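PDB 1QHB: haloperoxidase from Corallina officinalis, which catalyses the vanadate-dependent bromination of organic substrates with bromide and hydrogen peroxide, working as a twelve-subunit enzyme stabilised by calcium. Local coordinates for residues A[341-346]-A[377-382]; A[415-420]-A[429-434]; A[489-494]-A[565-570]. All coordinates share one frame; numbering follows the deposited sequence.

Interaction 1: residues A[341-346]-A[377-382]; sequences NACLIL and AHVLSL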
ATOM      1  N   ASN A 341     -38.793  29.559  -5.812  1.00 11.94           N
ATOM      2  CA  ASN A 341     -40.195  29.978  -6.026  1.00 12.84           C
ATOM      3  C   ASN A 341     -40.790  29.205  -7.198  1.00 11.40           C
ATOM      4  O   ASN A 341     -41.957  28.883  -7.072  1.00 10.20           O
ATOM      5  CB  ASN A 341     -40.320  31.476  -6.326  1.00  8.53           C
ATOM      6  CG  ASN A 341     -39.933  32.322  -5.125  1.00 11.18           C
ATOM      7  OD1 ASN A 341     -39.885  33.558  -5.292  1.00 14.17           O
ATOM      8  ND2 ASN A 341     -39.625  31.719  -3.988  1.00  5.62           N
ATOM      9  N   ALA A 342     -39.993  28.955  -8.229  1.00  9.70           N
ATOM     10  CA  ALA A 342     -40.463  28.175  -9.375  1.00  8.62           C
ATOM     11  C   ALA A 342     -40.804  26.766  -8.927  1.00  9.03           C
ATOM     12  O   ALA A 342     -41.883  26.234  -9.177  1.00 10.98           O
ATOM     13  CB  ALA A 342     -39.393  28.100 -10.444  1.00  8.18           C
ATOM     14  N   CYS A 343     -39.892  26.205  -8.118  1.00  9.87           N
ATOM     15  CA  CYS A 343     -40.142  24.905  -7.541  1.00  6.68           C
ATOM     16  C   CYS A 343     -41.397  24.792  -6.721  1.00 10.94           C
ATOM     17  O   CYS A 343     -42.127  23.830  -6.913  1.00  9.85           O
ATOM     18  CB  CYS A 343     -38.930  24.483  -6.684  1.00  8.43           C
ATOM     19  SG  CYS A 343     -38.881  22.752  -6.143  1.00  9.32           S
ATOM     20  N   LEU A 344     -41.677  25.778  -5.886  1.00  9.58           N
ATOM     21  CA  LEU A 344     -42.899  25.794  -5.091  1.00 10.49           C
ATOM     22  C   LEU A 344     -44.162  25.862  -5.948  1.00 11.64           C
ATOM     23  O   LEU A 344     -45.123  25.182  -5.613  1.00 11.74           O
ATOM     24  CB  LEU A 344     -42.841  26.948  -4.106  1.00  7.97           C
ATOM     25  CG  LEU A 344     -41.794  26.909  -2.988  1.00 15.04           C
ATOM     26  CD1 LEU A 344     -41.747  28.282  -2.318  1.00 12.48           C
ATOM     27  CD2 LEU A 344     -42.146  25.861  -1.945  1.00  6.63           C
ATOM     28  N   ILE A 345     -44.156  26.592  -7.054  1.00 11.08           N
ATOM     29  CA  ILE A 345     -45.299  26.641  -7.969  1.00 12.02           C
ATOM     30  C   ILE A 345     -45.513  25.242  -8.563  1.00 13.57           C
ATOM     31  O   ILE A 345     -46.647  24.776  -8.690  1.00 14.39           O
ATOM     32  CB  ILE A 345     -45.013  27.675  -9.069  1.00 12.56           C
ATOM     33  CG1 ILE A 345     -45.092  29.100  -8.462  1.00 12.35           C
ATOM     34  CG2 ILE A 345     -46.051  27.605 -10.192  1.00  9.97           C
ATOM     35  CD1 ILE A 345     -44.612  30.208  -9.398  1.00  6.96           C
ATOM     36  N   LEU A 346     -44.421  24.611  -9.014  1.00 12.34           N
ATOM     37  CA  LEU A 346     -44.474  23.308  -9.654  1.00 13.04           C
ATOM     38  C   LEU A 346     -45.003  22.303  -8.655  1.00 10.77           C
ATOM     39  O   LEU A 346     -45.879  21.505  -9.013  1.00 15.42           O
ATOM     40  CB  LEU A 346     -43.114  22.845 -10.199  1.00 13.29           C
ATOM     41  CG  LEU A 346     -42.469  23.683 -11.298  1.00 14.47           C
ATOM     42  CD1 LEU A 346     -41.031  23.316 -11.576  1.00 15.20           C
ATOM     43  CD2 LEU A 346     -43.268  23.549 -12.593  1.00 15.60           C
ATOM     44  N   ALA A 377     -39.033  17.054  -0.585  1.00 11.64           N
ATOM     45  CA  ALA A 377     -37.924  17.456   0.301  1.00 12.83           C
ATOM     46  C   ALA A 377     -36.581  17.321  -0.395  1.00 12.28           C
ATOM     47  O   ALA A 377     -35.670  18.146  -0.232  1.00 13.66           O
ATOM     48  CB  ALA A 377     -37.830  16.613   1.549  1.00 14.70           C
ATOM     49  N   HIS A 378     -36.481  16.295  -1.257  1.00 10.63           N
ATOM     50  CA  HIS A 378     -35.225  16.047  -1.952  1.00 11.60           C
ATOM     51  C   HIS A 378     -34.894  17.205  -2.874  1.00 14.51           C
ATOM     52  O   HIS A 378     -33.812  17.786  -2.770  1.00 16.43           O
ATOM     53  CB  HIS A 378     -35.321  14.739  -2.682  1.00 10.79           C
ATOM     54  CG  HIS A 378     -34.040  14.212  -3.211  1.00 18.62           C
ATOM     55  ND1 HIS A 378     -33.960  12.984  -3.853  1.00 22.20           N
ATOM     56  CD2 HIS A 378     -32.776  14.725  -3.191  1.00 18.14           C
ATOM     57  CE1 HIS A 378     -32.690  12.784  -4.190  1.00 18.86           C
ATOM     58  NE2 HIS A 378     -31.959  13.811  -3.813  1.00 18.29           N
ATOM     59  N   VAL A 379     -35.813  17.525  -3.810  1.00 13.89           N
ATOM     60  CA  VAL A 379     -35.585  18.631  -4.721  1.00 11.15           C
ATOM     61  C   VAL A 379     -35.472  19.998  -4.035  1.00 12.15           C
ATOM     62  O   VAL A 379     -34.767  20.928  -4.480  1.00  9.32           O
ATOM     63  CB  VAL A 379     -36.639  18.649  -5.847  1.00 11.43           C
ATOM     64  CG1 VAL A 379     -38.053  19.014  -5.422  1.00  5.48           C
ATOM     65  CG2 VAL A 379     -36.141  19.599  -6.946  1.00  6.65           C
ATOM     66  N   LEU A 380     -36.184  20.189  -2.938  1.00 11.16           N
ATOM     67  CA  LEU A 380     -36.137  21.474  -2.222  1.00 11.80           C
ATOM     68  C   LEU A 380     -34.769  21.653  -1.591  1.00 12.06           C
ATOM     69  O   LEU A 380     -34.322  22.806  -1.650  1.00 10.92           O
ATOM     70  CB  LEU A 380     -37.226  21.578  -1.157  1.00  6.01           C
ATOM     71  CG  LEU A 380     -38.647  21.852  -1.704  1.00 14.39           C
ATOM     72  CD1 LEU A 380     -39.651  21.565  -0.603  1.00  8.10           C
ATOM     73  CD2 LEU A 380     -38.738  23.290  -2.180  1.00  9.57           C
ATOM     74  N   SER A 381     -34.080  20.608  -1.104  1.00 13.49           N
ATOM     75  CA  SER A 381     -32.729  20.850  -0.589  1.00 11.36           C
ATOM     76  C   SER A 381     -31.680  20.926  -1.690  1.00 10.85           C
ATOM     77  O   SER A 381     -30.716  21.692  -1.643  1.00 12.17           O
ATOM     78  CB  SER A 381     -32.317  19.767   0.398  1.00 13.79           C
ATOM     79  OG  SER A 381     -32.803  20.029   1.702  1.00 21.93           O
ATOM     80  N   LEU A 382     -31.862  20.077  -2.693  1.00 10.99           N
ATOM     81  CA  LEU A 382     -30.904  19.974  -3.797  1.00 12.18           C
ATOM     82  C   LEU A 382     -30.851  21.248  -4.615  1.00 13.11           C
ATOM     83  O   LEU A 382     -29.750  21.680  -4.981  1.00 12.84           O
ATOM     84  CB  LEU A 382     -31.209  18.737  -4.643  1.00 17.58           C
ATOM     85  CG  LEU A 382     -30.179  18.163  -5.610  1.00 21.32           C
ATOM     86  CD1 LEU A 382     -28.808  18.082  -4.965  1.00 10.00           C
ATOM     87  CD2 LEU A 382     -30.577  16.777  -6.112  1.00 22.37           C
TER
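Cys-343 SG, the most polarisable atom of the contact, is met by two aliphatic groups of 377-382 through van der Waals contact alone. Cys-343 SG lies 3.9 Å from Val-379 CG1, which it meets almost head-on, close to the extension of its own CB-SG bond. Leu-380 CD2, at 4.0 Å from Cys-343 SG, comes instead from the flank, roughly a right angle away from the valine methyl. The torsion matters: with SG trans to the backbone N (chi1 -168°), the sulfur is carried straight across the gap between the helices. Leu-380 itself leaves its helix to one side, and only its far end bends back to the interface, where CD2 also touches Leu-344 CD2 at 4.3 Å. The contact is thus apolar and lightly packed, one sulfur and three aliphatic side chains, all buried. The backbones stay well apart, Cys-343 CA and Leu-380 CA being 7.5 Å from each other. Leu-496 of helix 484-499 covers one flank, touching both Cys-343 and Val-379, while Ile-271 of strand 270-273 and Ile-278 of strand 276-285 pack on Leu-344. A second subunit is close by as well: its Tyr-336 OH bonds the backbone O of Leu-380. The short axes run at 167°, 10.7 Å apart, so helix 337-349 and helix 376-402 form a nearly antiparallel pair, characteristic of the helical core of the vanadium haloperoxidase fold, here beside a subunit interface.

Interaction 2: residues A[415-420]-A[429-434]; sequences SVNKNA and PEVDVL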
ATOM      1  N   SER A 415     -16.862  57.794 -21.880  1.00 14.94           N
ATOM      2  CA  SER A 415     -17.143  59.199 -21.614  1.00 17.45           C
ATOM      3  C   SER A 415     -15.887  60.059 -21.662  1.00 18.76           C
ATOM      4  O   SER A 415     -15.835  61.123 -22.304  1.00 18.48           O
ATOM      5  CB  SER A 415     -17.841  59.347 -20.249  1.00 14.08           C
ATOM      6  OG  SER A 415     -18.432  60.663 -20.303  1.00 19.78           O
ATOM      7  N   VAL A 416     -14.820  59.618 -20.989  1.00 18.94           N
ATOM      8  CA  VAL A 416     -13.553  60.350 -20.983  1.00 18.35           C
ATOM      9  C   VAL A 416     -12.979  60.490 -22.381  1.00 22.46           C
ATOM     10  O   VAL A 416     -12.567  61.597 -22.738  1.00 22.02           O
ATOM     11  CB  VAL A 416     -12.556  59.657 -20.054  1.00 21.23           C
ATOM     12  CG1 VAL A 416     -11.134  60.178 -20.200  1.00 17.42           C
ATOM     13  CG2 VAL A 416     -13.074  59.819 -18.636  1.00  9.30           C
ATOM     14  N   ASN A 417     -12.907  59.413 -23.186  1.00 19.95           N
ATOM     15  CA  ASN A 417     -12.373  59.532 -24.540  1.00 20.88           C
ATOM     16  C   ASN A 417     -13.150  60.482 -25.443  1.00 22.87           C
ATOM     17  O   ASN A 417     -12.576  61.249 -26.251  1.00 23.29           O
ATOM     18  CB  ASN A 417     -12.393  58.144 -25.171  1.00 13.28           C
ATOM     19  CG  ASN A 417     -12.109  57.996 -26.642  1.00 21.33           C
ATOM     20  OD1 ASN A 417     -12.867  58.317 -27.562  1.00 20.75           O
ATOM     21  ND2 ASN A 417     -10.948  57.441 -26.977  1.00 16.76           N
ATOM     22  N   LYS A 418     -14.468  60.346 -25.450  1.00 22.43           N
ATOM     23  CA  LYS A 418     -15.293  61.205 -26.296  1.00 20.70           C
ATOM     24  C   LYS A 418     -15.193  62.679 -25.841  1.00 24.99           C
ATOM     25  O   LYS A 418     -15.036  63.546 -26.709  1.00 24.14           O
ATOM     26  CB  LYS A 418     -16.742  60.722 -26.287  1.00 23.22           C
ATOM     27  CG  LYS A 418     -17.678  61.543 -27.166  1.00 26.55           C
ATOM     28  CD  LYS A 418     -18.795  60.651 -27.703  1.00 28.93           C
ATOM     29  CE  LYS A 418     -19.667  61.391 -28.700  1.00 35.05           C
ATOM     30  NZ  LYS A 418     -18.915  61.801 -29.911  1.00 39.27           N
ATOM     31  N   ASN A 419     -15.208  63.027 -24.556  1.00 23.35           N
ATOM     32  CA  ASN A 419     -15.031  64.390 -24.103  1.00 26.56           C
ATOM     33  C   ASN A 419     -13.654  64.920 -24.494  1.00 29.86           C
ATOM     34  O   ASN A 419     -13.546  66.044 -25.043  1.00 30.02           O
ATOM     35  CB  ASN A 419     -15.205  64.516 -22.586  1.00 23.63           C
ATOM     36  CG  ASN A 419     -16.689  64.625 -22.277  1.00 29.08           C
ATOM     37  OD1 ASN A 419     -17.345  65.515 -22.823  1.00 31.30           O
ATOM     38  ND2 ASN A 419     -17.227  63.758 -21.442  1.00 24.34           N
ATOM     39  N   ALA A 420     -12.587  64.140 -24.317  1.00 29.78           N
ATOM     40  CA  ALA A 420     -11.256  64.567 -24.758  1.00 28.91           C
ATOM     41  C   ALA A 420     -11.233  64.817 -26.260  1.00 29.70           C
ATOM     42  O   ALA A 420     -10.606  65.741 -26.784  1.00 31.68           O
ATOM     43  CB  ALA A 420     -10.210  63.494 -24.494  1.00 23.51           C
ATOM     44  N   PRO A 429      -7.161  55.924 -26.408  1.00 21.08           N
ATOM     45  CA  PRO A 429      -7.280  55.695 -27.835  1.00 20.80           C
ATOM     46  C   PRO A 429      -7.741  54.305 -28.145  1.00 21.81           C
ATOM     47  O   PRO A 429      -8.467  54.030 -29.120  1.00 22.25           O
ATOM     48  CB  PRO A 429      -5.901  56.021 -28.397  1.00 22.98           C
ATOM     49  CG  PRO A 429      -4.960  55.905 -27.261  1.00 21.33           C
ATOM     50  CD  PRO A 429      -5.764  56.304 -26.046  1.00 20.49           C
ATOM     51  N   GLU A 430      -7.535  53.363 -27.230  1.00 20.94           N
ATOM     52  CA  GLU A 430      -7.970  51.981 -27.353  1.00 21.51           C
ATOM     53  C   GLU A 430      -9.478  51.898 -27.527  1.00 22.02           C
ATOM     54  O   GLU A 430      -9.948  50.931 -28.120  1.00 24.85           O
ATOM     55  CB  GLU A 430      -7.536  51.170 -26.125  1.00 26.70           C
ATOM     56  CG  GLU A 430      -6.029  51.215 -25.882  1.00 24.12           C
ATOM     57  CD  GLU A 430      -5.636  52.310 -24.921  1.00 34.43           C
ATOM     58  OE1 GLU A 430      -6.204  53.419 -24.999  1.00 32.05           O
ATOM     59  OE2 GLU A 430      -4.786  52.201 -24.012  1.00 44.26           O
ATOM     60  N   VAL A 431     -10.277  52.862 -27.007  1.00 22.34           N
ATOM     61  CA  VAL A 431     -11.717  52.747 -27.258  1.00 21.32           C
ATOM     62  C   VAL A 431     -12.183  53.635 -28.405  1.00 22.97           C
ATOM     63  O   VAL A 431     -13.402  53.801 -28.554  1.00 21.99           O
ATOM     64  CB  VAL A 431     -12.523  52.941 -25.970  1.00 24.66           C
ATOM     65  CG1 VAL A 431     -12.103  51.880 -24.926  1.00 22.00           C
ATOM     66  CG2 VAL A 431     -12.387  54.305 -25.355  1.00 19.29           C
ATOM     67  N   ASP A 432     -11.319  54.092 -29.323  1.00 20.50           N
ATOM     68  CA  ASP A 432     -11.771  55.042 -30.346  1.00 19.44           C
ATOM     69  C   ASP A 432     -12.853  54.446 -31.238  1.00 18.13           C
ATOM     70  O   ASP A 432     -13.825  55.056 -31.674  1.00 22.90           O
ATOM     71  CB  ASP A 432     -10.593  55.400 -31.278  1.00 15.02           C
ATOM     72  CG  ASP A 432      -9.702  56.488 -30.739  1.00 22.12           C
ATOM     73  OD1 ASP A 432      -9.960  57.054 -29.663  1.00 21.87           O
ATOM     74  OD2 ASP A 432      -8.695  56.784 -31.426  1.00 26.54           O
ATOM     75  N   VAL A 433     -12.658  53.184 -31.614  1.00 17.95           N
ATOM     76  CA  VAL A 433     -13.629  52.516 -32.481  1.00 21.25           C
ATOM     77  C   VAL A 433     -14.921  52.227 -31.744  1.00 21.75           C
ATOM     78  O   VAL A 433     -15.992  52.358 -32.319  1.00 25.43           O
ATOM     79  CB  VAL A 433     -12.998  51.255 -33.041  1.00 22.11           C
ATOM     80  CG1 VAL A 433     -13.978  50.426 -33.867  1.00 22.23           C
ATOM     81  CG2 VAL A 433     -11.796  51.647 -33.895  1.00 26.67           C
ATOM     82  N   LEU A 434     -14.833  51.901 -30.465  1.00 21.91           N
ATOM     83  CA  LEU A 434     -16.034  51.665 -29.653  1.00 20.67           C
ATOM     84  C   LEU A 434     -16.835  52.965 -29.616  1.00 21.55           C
ATOM     85  O   LEU A 434     -18.032  52.972 -29.918  1.00 20.07           O
ATOM     86  CB  LEU A 434     -15.555  51.172 -28.287  1.00 20.32           C
ATOM     87  CG  LEU A 434     -16.498  51.023 -27.100  1.00 20.83           C
ATOM     88  CD1 LEU A 434     -17.648  50.073 -27.345  1.00 16.83           C
ATOM     89  CD2 LEU A 434     -15.709  50.520 -25.894  1.00 21.26           C
TER
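Asn-417 ND2 donates to Asp-432 OD1 at 2.9 Å, the one hydrogen bond that joins 415-420 to 429-434. It is nearly straight, 169° at the hydrogen. The oxygen lies in the plane of the asparagine amide, and ND2 approaches it nearly in line with the CG-OD1 bond of the carboxylate. The two side chains cross at about a right angle, their amide and carboxylate planes 66° apart. The same nitrogen has further work outside the segments: it also bonds the backbone O of Phe-428, its strongest polar partner, and more weakly that of Val-427.

Van der Waals contact does the rest. Val-431 CG2 rests against the stem of the asparagine, 3.8 Å from Asn-417 CB, the two side chains running past each other in opposite directions. With its CG trans to the backbone N (chi1 170°), Asn-417 sends the amide out from helix 407-422 into the turn, where ND2 also comes within 4.1 Å of Pro-429 N.

Backbone bonding shapes the turn itself, Asp-432 N reaching Pro-429 O at 2.9 Å. Val-431 takes the N-cap position and Asp-432 begins helix 432-437, where a negative charge probably suits the helix dipole. The chemistry is that of a neutral amide tying both the main chain of the connecting loop and an exposed carboxylate to the preceding helix, without a countercharge in this pair.

Interaction 3: residues A[489-494]-A[565-570]; sequences AGACVT and QIAIGI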
ATOM      1  N   ALA A 489     -28.241  30.558 -11.468  1.00  9.23           N
ATOM      2  CA  ALA A 489     -29.413  30.283 -12.300  1.00  9.84           C
ATOM      3  C   ALA A 489     -29.146  28.958 -13.030  1.00  9.88           C
ATOM      4  O   ALA A 489     -29.980  28.052 -13.002  1.00  8.88           O
ATOM      5  CB  ALA A 489     -29.678  31.412 -13.313  1.00  6.32           C
ATOM      6  N   GLY A 490     -27.999  28.873 -13.661  1.00  6.89           N
ATOM      7  CA  GLY A 490     -27.653  27.711 -14.432  1.00  7.82           C
ATOM      8  C   GLY A 490     -27.684  26.423 -13.649  1.00 10.45           C
ATOM      9  O   GLY A 490     -28.157  25.411 -14.160  1.00  8.80           O
ATOM     10  N   ALA A 491     -27.061  26.445 -12.468  1.00  8.01           N
ATOM     11  CA  ALA A 491     -27.058  25.236 -11.657  1.00  7.50           C
ATOM     12  C   ALA A 491     -28.464  24.896 -11.169  1.00  6.51           C
ATOM     13  O   ALA A 491     -28.783  23.713 -11.158  1.00  8.09           O
ATOM     14  CB  ALA A 491     -26.155  25.455 -10.455  1.00  4.70           C
ATOM     15  N   CYS A 492     -29.189  25.856 -10.620  1.00  7.50           N
ATOM     16  CA  CYS A 492     -30.495  25.613 -10.090  1.00  8.79           C
ATOM     17  C   CYS A 492     -31.519  25.150 -11.152  1.00  8.89           C
ATOM     18  O   CYS A 492     -32.261  24.217 -10.859  1.00  8.98           O
ATOM     19  CB  CYS A 492     -30.999  26.895  -9.373  1.00  6.68           C
ATOM     20  SG  CYS A 492     -30.105  27.356  -7.884  1.00  7.02           S
ATOM     21  N   VAL A 493     -31.590  25.730 -12.353  1.00  6.94           N
ATOM     22  CA  VAL A 493     -32.600  25.249 -13.281  1.00  8.99           C
ATOM     23  C   VAL A 493     -32.197  23.877 -13.844  1.00  9.06           C
ATOM     24  O   VAL A 493     -33.085  23.127 -14.182  1.00 12.02           O
ATOM     25  CB  VAL A 493     -33.036  26.243 -14.383  1.00 16.08           C
ATOM     26  CG1 VAL A 493     -33.577  27.552 -13.796  1.00  7.31           C
ATOM     27  CG2 VAL A 493     -31.902  26.492 -15.345  1.00  9.50           C
ATOM     28  N   THR A 494     -30.922  23.518 -13.860  1.00 11.26           N
ATOM     29  CA  THR A 494     -30.453  22.188 -14.239  1.00 10.21           C
ATOM     30  C   THR A 494     -30.998  21.175 -13.236  1.00  9.61           C
ATOM     31  O   THR A 494     -31.631  20.196 -13.693  1.00 12.39           O
ATOM     32  CB  THR A 494     -28.917  22.137 -14.301  1.00 12.89           C
ATOM     33  OG1 THR A 494     -28.547  23.043 -15.339  1.00  8.52           O
ATOM     34  CG2 THR A 494     -28.379  20.752 -14.680  1.00  6.75           C
ATOM     35  N   GLN A 565     -22.657  22.743 -15.627  1.00 11.43           N
ATOM     36  CA  GLN A 565     -21.648  21.714 -15.398  1.00 12.45           C
ATOM     37  C   GLN A 565     -21.500  21.347 -13.915  1.00 11.36           C
ATOM     38  O   GLN A 565     -21.149  20.217 -13.536  1.00 11.14           O
ATOM     39  CB  GLN A 565     -20.240  22.193 -15.839  1.00 12.83           C
ATOM     40  CG  GLN A 565     -20.047  22.375 -17.336  1.00 24.02           C
ATOM     41  CD  GLN A 565     -18.783  23.134 -17.727  1.00 37.95           C
ATOM     42  OE1 GLN A 565     -17.663  22.820 -17.342  1.00 31.25           O
ATOM     43  NE2 GLN A 565     -18.952  24.192 -18.550  1.00 33.47           N
ATOM     44  N   ILE A 566     -21.599  22.388 -13.069  1.00 10.16           N
ATOM     45  CA  ILE A 566     -21.419  22.174 -11.627  1.00 10.30           C
ATOM     46  C   ILE A 566     -22.552  21.283 -11.161  1.00 10.46           C
ATOM     47  O   ILE A 566     -22.310  20.331 -10.447  1.00  9.47           O
ATOM     48  CB  ILE A 566     -21.378  23.517 -10.860  1.00 14.01           C
ATOM     49  CG1 ILE A 566     -20.119  24.362 -11.104  1.00  8.87           C
ATOM     50  CG2 ILE A 566     -21.527  23.328  -9.368  1.00 11.66           C
ATOM     51  CD1 ILE A 566     -18.808  23.622 -10.927  1.00 16.02           C
ATOM     52  N   ALA A 567     -23.798  21.579 -11.541  1.00  8.52           N
ATOM     53  CA  ALA A 567     -24.964  20.807 -11.157  1.00  7.79           C
ATOM     54  C   ALA A 567     -24.870  19.365 -11.635  1.00  9.41           C
ATOM     55  O   ALA A 567     -25.126  18.458 -10.846  1.00  8.54           O
ATOM     56  CB  ALA A 567     -26.248  21.385 -11.728  1.00  8.98           C
ATOM     57  N   ILE A 568     -24.483  19.170 -12.889  1.00  8.67           N
ATOM     58  CA  ILE A 568     -24.350  17.810 -13.455  1.00 10.13           C
ATOM     59  C   ILE A 568     -23.292  17.019 -12.671  1.00 11.41           C
ATOM     60  O   ILE A 568     -23.456  15.837 -12.357  1.00  8.01           O
ATOM     61  CB  ILE A 568     -23.978  17.905 -14.966  1.00 11.63           C
ATOM     62  CG1 ILE A 568     -25.164  18.248 -15.830  1.00 10.76           C
ATOM     63  CG2 ILE A 568     -23.311  16.606 -15.445  1.00  7.68           C
ATOM     64  CD1 ILE A 568     -24.943  18.636 -17.297  1.00  5.36           C
ATOM     65  N   GLY A 569     -22.180  17.670 -12.311  1.00  8.34           N
ATOM     66  CA  GLY A 569     -21.117  17.059 -11.508  1.00  8.01           C
ATOM     67  C   GLY A 569     -21.535  16.583 -10.133  1.00  9.29           C
ATOM     68  O   GLY A 569     -21.241  15.460  -9.705  1.00  8.82           O
ATOM     69  N   ILE A 570     -22.353  17.413  -9.454  1.00 10.33           N
ATOM     70  CA  ILE A 570     -22.925  17.028  -8.176  1.00 10.15           C
ATOM     71  C   ILE A 570     -23.901  15.845  -8.326  1.00 10.09           C
ATOM     72  O   ILE A 570     -23.942  14.834  -7.589  1.00  9.73           O
ATOM     73  CB  ILE A 570     -23.647  18.225  -7.518  1.00 10.37           C
ATOM     74  CG1 ILE A 570     -22.576  19.245  -7.076  1.00  8.76           C
ATOM     75  CG2 ILE A 570     -24.522  17.764  -6.403  1.00  7.42           C
ATOM     76  CD1 ILE A 570     -23.111  20.612  -6.631  1.00 10.60           C
TER
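Ala-491 is where segment 489-494 first meets 565-570, and its backbone does as much as its side chain. Ala-491 O sits 3.5 Å from the methyl carbon Ala-567 CB, while Ala-491 CB and Ala-567 CB are 4.3 Å apart. Nothing larger than a methyl separates the chains at this point, so Ala-491 CA and Ala-567 CA approach to 4.9 Å and the short axes to 8.1 Å, crossing at -43°. Val-386 of helix 376-402 packs on Ala-491 and on Ile-570, closing that flank.

One turn further on, Thr-494 divides its two branches between different tasks. Its hydroxyl turns back into its own helix: Thr-494 OG1 donates to Gly-490 O at 2.7 Å, the C=O...donor angle a nearly linear 166°, and Gly-490 O also takes a weak bond from Thr-494 N. Because OG1 sits trans to the carbonyl carbon (chi1 -63°), CG2 is left to face the partner helix. There Thr-494 CG2 touches Ala-567 CB at 3.7 Å and Ile-568 CG1 at 4.2 Å. With a serine in place of Thr-494, CG2 is gone, and a gap is likely to open beside Ala-567 and Ile-568. Leu-586 of strand 585-587 lies against both Thr-494 and Ile-568.

Helix 484-499 starts at the vanadate-site residues Gly-484 and His-485, but the crossing holds no charge. The chemistry of the crossing implies close, small-residue packing in which the one buried hydroxyl is satisfied within its own helix, so that mainly methyl groups, with the backbone O of Ala-491 among them, face helix 553-574.

Interactions 1 and 3 belong to the same buried helical core, their centres about 14 Å apart, and they share neighbours: helix 484-499, which forms one side of interaction 3, also flanks interaction 1, while helix 376-402 of interaction 1 packs along interaction 3. Both are apolar, yet they differ in spacing: an alanine pair allows a tight crossing in interaction 3, whereas cysteine, valine and leucine side chains span a wider antiparallel gap in interaction 1, the only one of the three beside another subunit. Interaction 2 lies on the opposite side of the chain's centre, its own centre about 48 and 40 Å from those of interactions 1 and 3. Partly exposed and local in sequence, it relies on a hydrogen bond instead.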